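Glycosaminoglycan xylosylkinase (Hydra vulgaris, PDB 5XOM) is a Fam20-family secretory-pathway kinase that probably phosphorylates xylose in the linkage region of glycosaminoglycans. Local coordinates at residues G257-D262 with H279-I284; L223-R228 with L261-T266; H243-V248 with V316-L321; S324-L329 with K377-K382. All coordinates share one frame; numbering follows the deposited sequence.

Contact 1 (G257-D262 with H279-I284)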
loop_
_atom_site.group_PDB
_atom_site.type_symbol
_atom_site.label_atom_id
_atom_site.label_comp_id
_atom_site.label_asym_id
_atom_site.label_seq_id
_atom_site.Cartn_x
_atom_site.Cartn_y
_atom_site.Cartn_z
ATOM N N GLY A 257 14.738 24.953 -6.584
ATOM C CA GLY A 257 13.682 23.979 -6.464
ATOM C C GLY A 257 13.883 22.765 -7.348
ATOM O O GLY A 257 14.958 22.538 -7.912
ATOM N N PRO A 258 12.828 21.964 -7.490
ATOM C CA PRO A 258 12.938 20.664 -8.164
ATOM C C PRO A 258 12.712 20.674 -9.670
ATOM O O PRO A 258 12.788 19.599 -10.275
ATOM C CB PRO A 258 11.838 19.850 -7.466
ATOM C CG PRO A 258 10.785 20.864 -7.180
ATOM C CD PRO A 258 11.509 22.152 -6.860
ATOM N N ARG A 259 12.443 21.823 -10.295
ATOM C CA ARG A 259 11.954 21.802 -11.673
ATOM C C ARG A 259 12.984 21.222 -12.630
ATOM O O ARG A 259 12.648 20.396 -13.485
ATOM C CB ARG A 259 11.565 23.197 -12.145
ATOM C CG ARG A 259 10.982 23.168 -13.543
ATOM C CD ARG A 259 9.682 22.356 -13.602
ATOM N NE ARG A 259 8.762 22.697 -12.525
ATOM C CZ ARG A 259 7.900 23.702 -12.594
ATOM N NH1 ARG A 259 7.834 24.469 -13.683
ATOM N NH2 ARG A 259 7.092 23.947 -11.564
ATOM N N LEU A 260 14.243 21.654 -12.524
ATOM C CA LEU A 260 15.224 21.228 -13.520
ATOM C C LEU A 260 15.600 19.762 -13.336
ATOM O O LEU A 260 15.754 19.030 -14.319
ATOM C CB LEU A 260 16.467 22.123 -13.463
ATOM C CG LEU A 260 17.638 21.666 -14.333
ATOM C CD1 LEU A 260 17.318 21.905 -15.797
ATOM C CD2 LEU A 260 18.905 22.430 -13.957
ATOM N N LEU A 261 15.708 19.302 -12.089
ATOM C CA LEU A 261 15.951 17.879 -11.876
ATOM C C LEU A 261 14.757 17.038 -12.319
ATOM O O LEU A 261 14.935 15.897 -12.765
ATOM C CB LEU A 261 16.290 17.608 -10.412
ATOM C CG LEU A 261 17.650 18.122 -9.945
ATOM C CD1 LEU A 261 17.863 17.788 -8.474
ATOM C CD2 LEU A 261 18.758 17.534 -10.809
ATOM N N ASP A 262 13.540 17.574 -12.205
ATOM C CA ASP A 262 12.380 16.879 -12.758
ATOM C C ASP A 262 12.518 16.709 -14.265
ATOM O O ASP A 262 12.266 15.624 -14.802
ATOM C CB ASP A 262 11.087 17.623 -12.416
ATOM C CG ASP A 262 10.592 17.334 -11.004
ATOM O OD1 ASP A 262 11.291 16.622 -10.246
ATOM O OD2 ASP A 262 9.499 17.821 -10.652
ATOM N N HIS A 279 7.345 18.797 -26.203
ATOM C CA HIS A 279 7.735 20.181 -26.459
ATOM C C HIS A 279 7.186 21.134 -25.403
ATOM O O HIS A 279 7.806 22.168 -25.124
ATOM C CB HIS A 279 7.282 20.608 -27.860
ATOM C CG HIS A 279 5.851 20.287 -28.163
ATOM N ND1 HIS A 279 4.798 20.991 -27.620
ATOM C CD2 HIS A 279 5.299 19.341 -28.961
ATOM C CE1 HIS A 279 3.658 20.488 -28.064
ATOM N NE2 HIS A 279 3.934 19.486 -28.880
ATOM N N HIS A 280 6.043 20.805 -24.808
ATOM C CA HIS A 280 5.539 21.470 -23.615
ATOM C C HIS A 280 5.403 20.435 -22.510
ATOM O O HIS A 280 4.928 19.323 -22.754
ATOM C CB HIS A 280 4.176 22.134 -23.860
ATOM C CG HIS A 280 4.243 23.371 -24.696
ATOM N ND1 HIS A 280 4.548 23.348 -26.040
ATOM C CD2 HIS A 280 4.038 24.672 -24.379
ATOM C CE1 HIS A 280 4.531 24.580 -26.514
ATOM N NE2 HIS A 280 4.226 25.403 -25.527
ATOM N N TYR A 281 5.820 20.788 -21.300
ATOM C CA TYR A 281 5.653 19.896 -20.165
ATOM C C TYR A 281 4.550 20.417 -19.255
ATOM O O TYR A 281 4.153 21.584 -19.320
ATOM C CB TYR A 281 6.969 19.716 -19.394
ATOM C CG TYR A 281 7.473 20.945 -18.664
ATOM C CD1 TYR A 281 7.096 21.198 -17.350
ATOM C CD2 TYR A 281 8.341 21.837 -19.279
ATOM C CE1 TYR A 281 7.558 22.306 -16.672
ATOM C CE2 TYR A 281 8.812 22.953 -18.608
ATOM C CZ TYR A 281 8.417 23.181 -17.302
ATOM O OH TYR A 281 8.875 24.287 -16.621
ATOM N N GLU A 282 4.043 19.523 -18.411
ATOM C CA GLU A 282 2.937 19.825 -17.517
ATOM C C GLU A 282 3.310 19.417 -16.099
ATOM O O GLU A 282 4.048 18.450 -15.890
ATOM C CB GLU A 282 1.658 19.109 -17.972
ATOM C CG GLU A 282 1.091 19.653 -19.279
ATOM C CD GLU A 282 -0.004 18.779 -19.870
ATOM O OE1 GLU A 282 -1.183 19.190 -19.828
ATOM O OE2 GLU A 282 0.312 17.682 -20.382
ATOM N N TYR A 283 2.790 20.162 -15.122
ATOM C CA TYR A 283 3.162 19.933 -13.735
ATOM C C TYR A 283 1.987 20.231 -12.814
ATOM O O TYR A 283 1.085 20.997 -13.161
ATOM C CB TYR A 283 4.388 20.769 -13.340
ATOM C CG TYR A 283 4.204 22.274 -13.378
ATOM C CD1 TYR A 283 4.389 22.989 -14.558
ATOM C CD2 TYR A 283 3.892 22.984 -12.226
ATOM C CE1 TYR A 283 4.242 24.375 -14.590
ATOM C CE2 TYR A 283 3.746 24.369 -12.246
ATOM C CZ TYR A 283 3.921 25.057 -13.429
ATOM O OH TYR A 283 3.772 26.427 -13.445
ATOM N N ILE A 284 1.995 19.586 -11.646
ATOM C CA ILE A 284 1.055 19.879 -10.576
ATOM C C ILE A 284 1.783 20.716 -9.534
ATOM O O ILE A 284 3.015 20.761 -9.488
ATOM C CB ILE A 284 0.461 18.597 -9.939
ATOM C CG1 ILE A 284 1.577 17.702 -9.391
ATOM C CG2 ILE A 284 -0.404 17.848 -10.951
ATOM C CD1 ILE A 284 1.072 16.485 -8.613
HETATM O O HOH W 1 6.420 26.750 -12.665
#
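A buried cation-pi contact joins Arg-259, in the first turn of helix 259-273, to Tyr-283 on strand 280-286, the middle strand of a three-stranded antiparallel sheet in the kinase-like C-terminal domain. Arg-259 CZ lies 3.9 Å from the centroid of the Tyr-283 ring, almost on its normal, although guanidinium and ring are tilted by 36° rather than stacked flat. The tilt brings NH2 closest, 3.4 Å from Tyr-283 CD2. Arg-259 CG stands anti to the backbone N (chi1 -177°), and bends further along the chain bring the guanidinium over the ring. Tyr-281, two residues earlier on the strand, sits at the guanidinium edge: Arg-259 NH1 donates to Tyr-281 OH at 3.1 Å, with an N-H...O angle of 152°, nearly in the guanidinium plane. Arg-259 NH2 bonds to Ser-290 OG, so the buried guanidinium is held by more than the two tyrosines; Tyr-281 OH has Tyr-254 OH as a second partner. With a leucine in place of Arg-259, Tyr-281 OH would probably lose a donor and the face of Tyr-283 its cation. Water 1 accepts from Arg-259 NH1 at 2.9 Å and makes a weak bond of 2.8 Å to Tyr-283 OH.

Contact 2 (L223-R228 with L261-T266)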
loop_
_atom_site.group_PDB
_atom_site.type_symbol
_atom_site.label_atom_id
_atom_site.label_comp_id
_atom_site.label_asym_id
_atom_site.label_seq_id
_atom_site.Cartn_x
_atom_site.Cartn_y
_atom_site.Cartn_z
ATOM N N LEU A 223 3.996 24.611 -19.408
ATOM C CA LEU A 223 5.036 25.536 -19.834
ATOM C C LEU A 223 5.822 24.932 -20.986
ATOM O O LEU A 223 5.890 23.706 -21.121
ATOM C CB LEU A 223 6.000 25.879 -18.687
ATOM C CG LEU A 223 5.451 26.735 -17.545
ATOM C CD1 LEU A 223 6.483 26.896 -16.432
ATOM C CD2 LEU A 223 5.028 28.096 -18.081
ATOM N N PRO A 224 6.414 25.768 -21.841
ATOM C CA PRO A 224 7.269 25.235 -22.910
ATOM C C PRO A 224 8.527 24.589 -22.346
ATOM O O PRO A 224 9.131 25.089 -21.395
ATOM C CB PRO A 224 7.606 26.475 -23.753
ATOM C CG PRO A 224 7.361 27.635 -22.849
ATOM C CD PRO A 224 6.241 27.228 -21.943
ATOM N N HIS A 225 8.922 23.473 -22.951
ATOM C CA HIS A 225 10.128 22.767 -22.529
ATOM C C HIS A 225 11.359 23.506 -23.045
ATOM O O HIS A 225 11.450 23.777 -24.247
ATOM C CB HIS A 225 10.125 21.339 -23.063
ATOM C CG HIS A 225 11.012 20.402 -22.303
ATOM N ND1 HIS A 225 12.379 20.561 -22.236
ATOM C CD2 HIS A 225 10.730 19.272 -21.610
ATOM C CE1 HIS A 225 12.899 19.586 -21.513
ATOM N NE2 HIS A 225 11.921 18.787 -21.124
ATOM N N PRO A 226 12.307 23.874 -22.174
ATOM C CA PRO A 226 13.517 24.567 -22.648
ATOM C C PRO A 226 14.261 23.808 -23.737
ATOM O O PRO A 226 14.999 24.412 -24.520
ATOM C CB PRO A 226 14.365 24.700 -21.377
ATOM C CG PRO A 226 13.368 24.731 -20.268
ATOM C CD PRO A 226 12.251 23.805 -20.703
ATOM N N TRP A 227 14.083 22.486 -23.801
ATOM C CA TRP A 227 14.763 21.663 -24.794
ATOM C C TRP A 227 13.834 21.208 -25.914
ATOM O O TRP A 227 14.133 20.228 -26.603
ATOM C CB TRP A 227 15.423 20.462 -24.115
ATOM C CG TRP A 227 16.706 20.826 -23.425
ATOM C CD1 TRP A 227 17.959 20.781 -23.961
ATOM C CD2 TRP A 227 16.861 21.301 -22.080
ATOM N NE1 TRP A 227 18.886 21.196 -23.034
ATOM C CE2 TRP A 227 18.239 21.519 -21.871
ATOM C CE3 TRP A 227 15.972 21.559 -21.032
ATOM C CZ2 TRP A 227 18.748 21.982 -20.659
ATOM C CZ3 TRP A 227 16.479 22.017 -19.827
ATOM C CH2 TRP A 227 17.854 22.225 -19.651
ATOM N N ARG A 228 12.723 21.911 -26.121
ATOM C CA ARG A 228 11.802 21.567 -27.194
ATOM C C ARG A 228 12.464 21.724 -28.561
ATOM O O ARG A 228 13.437 22.465 -28.735
ATOM C CB ARG A 228 10.545 22.435 -27.121
ATOM C CG ARG A 228 10.775 23.920 -27.375
ATOM C CD ARG A 228 9.538 24.713 -26.981
ATOM N NE ARG A 228 9.677 26.146 -27.232
ATOM C CZ ARG A 228 10.286 26.995 -26.408
ATOM N NH1 ARG A 228 10.825 26.560 -25.276
ATOM N NH2 ARG A 228 10.360 28.284 -26.717
ATOM N N LEU A 261 15.708 19.302 -12.089
ATOM C CA LEU A 261 15.951 17.879 -11.876
ATOM C C LEU A 261 14.757 17.038 -12.319
ATOM O O LEU A 261 14.935 15.897 -12.765
ATOM C CB LEU A 261 16.290 17.608 -10.412
ATOM C CG LEU A 261 17.650 18.122 -9.945
ATOM C CD1 LEU A 261 17.863 17.788 -8.474
ATOM C CD2 LEU A 261 18.758 17.534 -10.809
ATOM N N ASP A 262 13.540 17.574 -12.205
ATOM C CA ASP A 262 12.380 16.879 -12.758
ATOM C C ASP A 262 12.518 16.709 -14.265
ATOM O O ASP A 262 12.266 15.624 -14.802
ATOM C CB ASP A 262 11.087 17.623 -12.416
ATOM C CG ASP A 262 10.592 17.334 -11.004
ATOM O OD1 ASP A 262 11.291 16.622 -10.246
ATOM O OD2 ASP A 262 9.499 17.821 -10.652
ATOM N N LEU A 263 12.912 17.775 -14.971
ATOM C CA LEU A 263 13.049 17.661 -16.421
ATOM C C LEU A 263 14.167 16.705 -16.812
ATOM O O LEU A 263 14.088 16.060 -17.865
ATOM C CB LEU A 263 13.295 19.031 -17.056
ATOM C CG LEU A 263 12.196 20.086 -16.924
ATOM C CD1 LEU A 263 12.617 21.379 -17.607
ATOM C CD2 LEU A 263 10.874 19.581 -17.488
ATOM N N ILE A 264 15.196 16.577 -15.973
ATOM C CA ILE A 264 16.253 15.612 -16.254
ATOM C C ILE A 264 15.753 14.189 -16.018
ATOM O O ILE A 264 16.018 13.286 -16.825
ATOM C CB ILE A 264 17.506 15.947 -15.426
ATOM C CG1 ILE A 264 18.020 17.344 -15.806
ATOM C CG2 ILE A 264 18.584 14.906 -15.651
ATOM C CD1 ILE A 264 19.214 17.842 -14.999
ATOM N N ASP A 265 15.021 13.961 -14.918
ATOM C CA ASP A 265 14.321 12.690 -14.723
ATOM C C ASP A 265 13.476 12.340 -15.940
ATOM O O ASP A 265 13.550 11.225 -16.473
ATOM C CB ASP A 265 13.410 12.750 -13.489
ATOM C CG ASP A 265 14.155 12.583 -12.174
ATOM O OD1 ASP A 265 15.338 12.188 -12.185
ATOM O OD2 ASP A 265 13.525 12.825 -11.118
ATOM N N THR A 266 12.639 13.286 -16.372
ATOM C CA THR A 266 11.696 13.020 -17.449
ATOM C C THR A 266 12.401 12.847 -18.791
ATOM O O THR A 266 11.893 12.134 -19.665
ATOM C CB THR A 266 10.648 14.135 -17.497
ATOM O OG1 THR A 266 9.893 14.120 -16.278
ATOM C CG2 THR A 266 9.685 13.954 -18.671
HETATM O O HOH W 2 12.113 16.552 -19.873
#
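The His-225 imidazole meets Leu-263 through one face and is gripped at its edge by polar partners. Leu-263 CD1 stands 4.3 Å above the plane of the His-225 ring, near its rim, while Leu-263 CD2 approaches obliquely to 3.9 Å from His-225 NE2. In the ring plane, His-225 ND1 accepts the backbone N-H of Trp-227 at 3.0 Å, which fixes the ring's rotation. At the other nitrogen, water 2 lies 2.6 Å from His-225 NE2 and donates to Leu-263 O at 2.9 Å, linking the turn to the helix backbone. The Arg-228 guanidinium has Pro-224 CB over one face, and its NH1 donates to His-225 O at 3.0 Å from above the carbonyl plane; Arg-228 N reaches the same oxygen from the opposite face and closes the type I turn 225-228. Leu-263 CG lies anti to its carbonyl carbon, and this chi1 (-63°) aims the branch at the turn; Leu-263 CD1, over the imidazole rim, also meets Pro-226 CD at 4.0 Å. A phenylalanine in place of His-225 would probably leave Trp-227 N without its acceptor and break the water bridge to the helix. The turn leaves edge strand 221-224 and lies against helix 259-273; Leu-263 also packs on Tyr-281 and Val-292 of the sheet, while Trp-227 leans on helix 313-318.

Contact 3 (H243-V248 with V316-L321)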
loop_
_atom_site.group_PDB
_atom_site.type_symbol
_atom_site.label_atom_id
_atom_site.label_comp_id
_atom_site.label_asym_id
_atom_site.label_seq_id
_atom_site.Cartn_x
_atom_site.Cartn_y
_atom_site.Cartn_z
ATOM N N HIS A 243 26.880 25.093 -23.942
ATOM C CA HIS A 243 26.709 25.587 -22.583
ATOM C C HIS A 243 25.282 26.072 -22.338
ATOM O O HIS A 243 25.052 26.956 -21.505
ATOM C CB HIS A 243 27.726 26.697 -22.315
ATOM C CG HIS A 243 29.133 26.308 -22.653
ATOM N ND1 HIS A 243 30.107 26.122 -21.696
ATOM C CD2 HIS A 243 29.726 26.061 -23.846
ATOM C CE1 HIS A 243 31.240 25.779 -22.285
ATOM N NE2 HIS A 243 31.034 25.734 -23.589
ATOM N N TYR A 244 24.322 25.498 -23.069
ATOM C CA TYR A 244 22.935 25.955 -23.045
ATOM C C TYR A 244 22.298 25.845 -21.662
ATOM O O TYR A 244 21.476 26.693 -21.297
ATOM C CB TYR A 244 22.120 25.148 -24.055
ATOM C CG TYR A 244 20.649 25.488 -24.088
ATOM C CD1 TYR A 244 20.203 26.663 -24.681
ATOM C CD2 TYR A 244 19.710 24.648 -23.504
ATOM C CE1 TYR A 244 18.859 26.980 -24.715
ATOM C CE2 TYR A 244 18.360 24.956 -23.530
ATOM C CZ TYR A 244 17.941 26.124 -24.133
ATOM O OH TYR A 244 16.599 26.432 -24.157
ATOM N N CYS A 245 22.645 24.811 -20.883
ATOM C CA CYS A 245 22.042 24.662 -19.557
ATOM C C CYS A 245 22.387 25.845 -18.665
ATOM O O CYS A 245 21.549 26.307 -17.882
ATOM C CB CYS A 245 22.487 23.355 -18.899
ATOM S SG CYS A 245 21.593 22.938 -17.360
ATOM N N GLU A 246 23.622 26.342 -18.767
ATOM C CA GLU A 246 24.030 27.528 -18.022
ATOM C C GLU A 246 23.072 28.690 -18.257
ATOM O O GLU A 246 22.795 29.475 -17.345
ATOM C CB GLU A 246 25.453 27.906 -18.430
ATOM C CG GLU A 246 26.488 26.840 -18.096
ATOM C CD GLU A 246 27.853 27.136 -18.695
ATOM O OE1 GLU A 246 28.136 28.315 -19.000
ATOM O OE2 GLU A 246 28.658 26.188 -18.834
ATOM N N SER A 247 22.546 28.807 -19.480
ATOM C CA SER A 247 21.583 29.860 -19.790
ATOM C C SER A 247 20.209 29.587 -19.175
ATOM O O SER A 247 19.507 30.530 -18.797
ATOM C CB SER A 247 21.470 30.019 -21.303
ATOM O OG SER A 247 20.250 30.528 -21.672
ATOM N N VAL A 248 19.803 28.318 -19.092
ATOM C CA VAL A 248 18.472 27.984 -18.588
ATOM C C VAL A 248 18.359 28.294 -17.100
ATOM O O VAL A 248 17.337 28.808 -16.636
ATOM C CB VAL A 248 18.145 26.510 -18.881
ATOM C CG1 VAL A 248 16.793 26.129 -18.283
ATOM C CG2 VAL A 248 18.168 26.260 -20.376
ATOM N N VAL A 316 22.585 15.479 -20.559
ATOM C CA VAL A 316 23.920 15.557 -21.152
ATOM C C VAL A 316 24.497 16.962 -21.018
ATOM O O VAL A 316 25.694 17.133 -20.758
ATOM C CB VAL A 316 23.872 15.099 -22.622
ATOM C CG1 VAL A 316 25.193 15.378 -23.317
ATOM C CG2 VAL A 316 23.539 13.612 -22.700
ATOM N N GLN A 317 23.663 17.989 -21.192
ATOM C CA GLN A 317 24.171 19.354 -21.138
ATOM C C GLN A 317 24.267 19.875 -19.707
ATOM O O GLN A 317 25.186 20.635 -19.389
ATOM C CB GLN A 317 23.306 20.273 -22.005
ATOM C CG GLN A 317 23.458 19.996 -23.504
ATOM C CD GLN A 317 22.634 20.926 -24.371
ATOM O OE1 GLN A 317 21.683 21.553 -23.907
ATOM N NE2 GLN A 317 23.005 21.039 -25.641
ATOM N N CYS A 318 23.341 19.478 -18.828
ATOM C CA CYS A 318 23.345 19.984 -17.459
ATOM C C CYS A 318 24.264 19.198 -16.530
ATOM O O CYS A 318 24.826 19.779 -15.594
ATOM C CB CYS A 318 21.922 19.971 -16.879
ATOM S SG CYS A 318 20.748 21.111 -17.680
ATOM N N CYS A 319 24.440 17.899 -16.778
ATOM C CA CYS A 319 25.215 17.021 -15.902
ATOM C C CYS A 319 24.830 17.220 -14.439
ATOM O O CYS A 319 25.666 17.484 -13.572
ATOM C CB CYS A 319 26.716 17.203 -16.120
ATOM S SG CYS A 319 27.307 16.336 -17.600
ATOM N N ARG A 320 23.528 17.167 -14.187
ATOM C CA ARG A 320 22.989 17.069 -12.843
ATOM C C ARG A 320 21.992 15.921 -12.831
ATOM O O ARG A 320 21.283 15.690 -13.818
ATOM C CB ARG A 320 22.329 18.383 -12.415
ATOM C CG ARG A 320 23.281 19.583 -12.503
ATOM C CD ARG A 320 22.546 20.912 -12.408
ATOM N NE ARG A 320 21.786 21.035 -11.172
ATOM C CZ ARG A 320 22.304 21.470 -10.026
ATOM N NH1 ARG A 320 23.579 21.836 -9.970
ATOM N NH2 ARG A 320 21.544 21.545 -8.939
ATOM N N LEU A 321 21.948 15.189 -11.727
ATOM C CA LEU A 321 21.081 14.026 -11.646
ATOM C C LEU A 321 20.654 13.848 -10.205
ATOM O O LEU A 321 21.496 13.837 -9.303
ATOM C CB LEU A 321 21.779 12.757 -12.154
ATOM C CG LEU A 321 20.967 11.454 -12.073
ATOM C CD1 LEU A 321 19.643 11.562 -12.827
ATOM C CD2 LEU A 321 21.779 10.275 -12.590
#
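A disulfide between two short helices of the C-terminal domain makes this contact: Cys-245 of helix 244-248 is bonded to Cys-318, the last residue of helix 313-318. The SG atoms of Cys-245 and Cys-318 are 2.0 Å apart, and the right-handed bridge (chi3 98°) draws the two CA atoms to 5.3 Å. Cys-245 SG is anti to its backbone N (chi1 -171°), directing the sulfur across to the other helix. Beside the bridge, Gln-317 OE1 lies 3.6 Å from Tyr-244 CB, meeting the Tyr-244 ring obliquely. That amide is held from outside: its OE1 accepts from Trp-227 NE1 and its NE2 donates to Trp-238 O, while Tyr-244 OH bonds to Pro-226 O. Just before helix 244-248, the exposed His-243 uses ND1 to donate to Glu-246 OE2 at 3.2 Å. Immediately after Cys-318 the chain turns with positive phi, and Cys-319 pairs with Cys-378. Two adjacent cysteines bridged to separate partners are consistent with the disulfide-braced C-terminal lobe of the secreted Fam20 kinases.

Contact 4 (S324-L329 with K377-K382)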
loop_
_atom_site.group_PDB
_atom_site.type_symbol
_atom_site.label_atom_id
_atom_site.label_comp_id
_atom_site.label_asym_id
_atom_site.label_seq_id
_atom_site.Cartn_x
_atom_site.Cartn_y
_atom_site.Cartn_z
ATOM N N SER A 324 18.135 10.036 -5.793
ATOM C CA SER A 324 17.237 8.882 -5.776
ATOM C C SER A 324 17.095 8.261 -7.163
ATOM O O SER A 324 16.999 7.035 -7.296
ATOM C CB SER A 324 15.862 9.265 -5.222
ATOM O OG SER A 324 15.303 10.370 -5.909
ATOM N N THR A 325 17.058 9.094 -8.207
ATOM C CA THR A 325 16.986 8.577 -9.571
ATOM C C THR A 325 18.219 7.742 -9.902
ATOM O O THR A 325 18.112 6.640 -10.450
ATOM C CB THR A 325 16.837 9.731 -10.563
ATOM O OG1 THR A 325 15.661 10.487 -10.244
ATOM C CG2 THR A 325 16.697 9.195 -11.988
ATOM N N TYR A 326 19.405 8.260 -9.571
ATOM C CA TYR A 326 20.644 7.527 -9.812
ATOM C C TYR A 326 20.646 6.183 -9.092
ATOM O O TYR A 326 21.027 5.158 -9.670
ATOM C CB TYR A 326 21.830 8.377 -9.365
ATOM C CG TYR A 326 23.180 7.703 -9.464
ATOM C CD1 TYR A 326 23.701 7.316 -10.693
ATOM C CD2 TYR A 326 23.937 7.463 -8.324
ATOM C CE1 TYR A 326 24.943 6.704 -10.780
ATOM C CE2 TYR A 326 25.176 6.855 -8.401
ATOM C CZ TYR A 326 25.675 6.479 -9.629
ATOM O OH TYR A 326 26.909 5.870 -9.704
ATOM N N ASN A 327 20.217 6.170 -7.830
ATOM C CA ASN A 327 20.192 4.926 -7.069
ATOM C C ASN A 327 19.270 3.896 -7.712
ATOM O O ASN A 327 19.618 2.712 -7.796
ATOM C CB ASN A 327 19.771 5.205 -5.627
ATOM C CG ASN A 327 20.799 6.026 -4.875
ATOM O OD1 ASN A 327 21.996 5.963 -5.170
ATOM N ND2 ASN A 327 20.340 6.804 -3.900
ATOM N N ARG A 328 18.092 4.324 -8.173
ATOM C CA ARG A 328 17.169 3.373 -8.790
ATOM C C ARG A 328 17.693 2.894 -10.140
ATOM O O ARG A 328 17.542 1.716 -10.488
ATOM C CB ARG A 328 15.780 3.999 -8.932
ATOM C CG ARG A 328 15.165 4.444 -7.598
ATOM C CD ARG A 328 13.654 4.704 -7.697
ATOM N NE ARG A 328 13.328 5.759 -8.655
ATOM C CZ ARG A 328 13.253 7.053 -8.356
ATOM N NH1 ARG A 328 13.481 7.471 -7.116
ATOM N NH2 ARG A 328 12.950 7.935 -9.300
ATOM N N LEU A 329 18.334 3.786 -10.905
ATOM C CA LEU A 329 18.922 3.388 -12.182
ATOM C C LEU A 329 20.032 2.367 -11.989
ATOM O O LEU A 329 20.224 1.488 -12.838
ATOM C CB LEU A 329 19.467 4.604 -12.932
ATOM C CG LEU A 329 18.464 5.603 -13.513
ATOM C CD1 LEU A 329 19.197 6.670 -14.304
ATOM C CD2 LEU A 329 17.428 4.917 -14.378
ATOM N N LYS A 377 29.803 9.658 -18.251
ATOM C CA LYS A 377 30.515 10.746 -18.916
ATOM C C LYS A 377 30.398 12.048 -18.134
ATOM O O LYS A 377 31.355 12.830 -18.068
ATOM C CB LYS A 377 29.987 10.949 -20.334
ATOM C CG LYS A 377 30.675 12.093 -21.058
ATOM C CD LYS A 377 30.214 12.243 -22.498
ATOM C CE LYS A 377 31.168 13.140 -23.272
ATOM N NZ LYS A 377 31.058 12.947 -24.743
ATOM N N CYS A 378 29.227 12.307 -17.539
ATOM C CA CYS A 378 29.086 13.484 -16.684
ATOM C C CYS A 378 30.014 13.405 -15.482
ATOM O O CYS A 378 30.622 14.409 -15.093
ATOM C CB CYS A 378 27.632 13.645 -16.228
ATOM S SG CYS A 378 26.534 14.450 -17.426
ATOM N N PHE A 379 30.156 12.215 -14.895
ATOM C CA PHE A 379 31.068 12.056 -13.768
ATOM C C PHE A 379 32.505 12.348 -14.173
ATOM O O PHE A 379 33.238 13.018 -13.441
ATOM C CB PHE A 379 30.960 10.643 -13.190
ATOM C CG PHE A 379 29.664 10.377 -12.475
ATOM C CD1 PHE A 379 29.395 9.129 -11.951
ATOM C CD2 PHE A 379 28.724 11.370 -12.321
ATOM C CE1 PHE A 379 28.195 8.889 -11.291
ATOM C CE2 PHE A 379 27.534 11.120 -11.666
ATOM C CZ PHE A 379 27.275 9.886 -11.154
ATOM N N LYS A 380 32.922 11.866 -15.345
ATOM C CA LYS A 380 34.310 12.050 -15.750
ATOM C C LYS A 380 34.658 13.523 -15.915
ATOM O O LYS A 380 35.786 13.937 -15.617
ATOM C CB LYS A 380 34.584 11.286 -17.049
ATOM C CG LYS A 380 35.729 11.847 -17.883
ATOM C CD LYS A 380 36.540 10.754 -18.566
ATOM C CE LYS A 380 37.266 9.880 -17.543
ATOM N NZ LYS A 380 38.284 8.989 -18.177
ATOM N N GLU A 381 33.701 14.334 -16.353
ATOM C CA GLU A 381 33.982 15.701 -16.760
ATOM C C GLU A 381 33.528 16.741 -15.743
ATOM O O GLU A 381 33.813 17.929 -15.927
ATOM C CB GLU A 381 33.342 15.965 -18.120
ATOM C CG GLU A 381 33.837 14.985 -19.175
ATOM C CD GLU A 381 33.086 15.077 -20.485
ATOM O OE1 GLU A 381 32.130 15.877 -20.575
ATOM O OE2 GLU A 381 33.457 14.345 -21.427
ATOM N N LYS A 382 32.855 16.327 -14.665
ATOM C CA LYS A 382 32.501 17.250 -13.594
ATOM C C LYS A 382 32.692 16.668 -12.198
ATOM O O LYS A 382 32.499 17.401 -11.223
ATOM C CB LYS A 382 31.041 17.712 -13.762
ATOM C CG LYS A 382 30.839 18.723 -14.889
ATOM C CD LYS A 382 29.524 19.503 -14.789
ATOM C CE LYS A 382 28.783 19.258 -13.475
ATOM N NZ LYS A 382 27.642 20.203 -13.276
#
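Aromatic packing carries this contact: Tyr-326 of helix 323-334 and Phe-379 near the end of helix 358-382 reach toward each other from opposite directions and form an offset edge-to-face pair. The ring centroids of Tyr-326 and Phe-379 are 5.5 Å apart and the planes stand at 70°, with the Phe-379 edge presented to the Tyr-326 face. Phe-379 CZ lies over that face, 4.0 Å from Tyr-326 CE1, and Phe-379 CE1 approaches the phenol end, 3.6 Å from Tyr-326 OH. Tyr-326 CG, anti to the backbone N (chi1 176°), carries the ring away from its helix into the interval between the two; the nearest CA atoms, those of Tyr-326 and Phe-379, remain 12.0 Å apart. Apolar contact continues around the pair, as Ile-388 and the side chain of Lys-384 touch both rings and Val-387 touches Phe-379.

Polar ties leave the two helices for other parts of the fold. Thr-325 OG1 bonds to Asp-265 OD1 on helix 259-273, and Arg-328 NE to Leu-145 O. On the other helix, Lys-382 NZ makes a weak hydrogen bond to Cys-319 O. An offset edge-to-face pair spanning two helices, flanked by helix 384-387 and strand 388-389, is plain surface packing of the kinase-like, largely helical C-terminal lobe.

Helix 259-273 is common to contacts 1 and 2, which share Leu-261 and Asp-262, lie with centres about 5 Å apart, and reach neighbouring strands of one sheet, where His-279 O is 2.8 Å from His-225 N. Contact 2 meets contact 3 through Pro-226 O and Tyr-244 OH, 2.6 Å apart, and contact 4 through Asp-265 OD1 and Thr-325 OG1, also 2.6 Å apart; contact 1 adds packing of Leu-260 CD1 on Cys-318 SG. Contacts 3 and 4 are joined covalently by the Cys-319 to Cys-378 disulfide, whereas contacts 1 and 4 do not touch. The Tyr-283 side chain lies about 13 Å from an N-acetylglucosamine, a sugar of the protein's own glycosylation rather than a substrate.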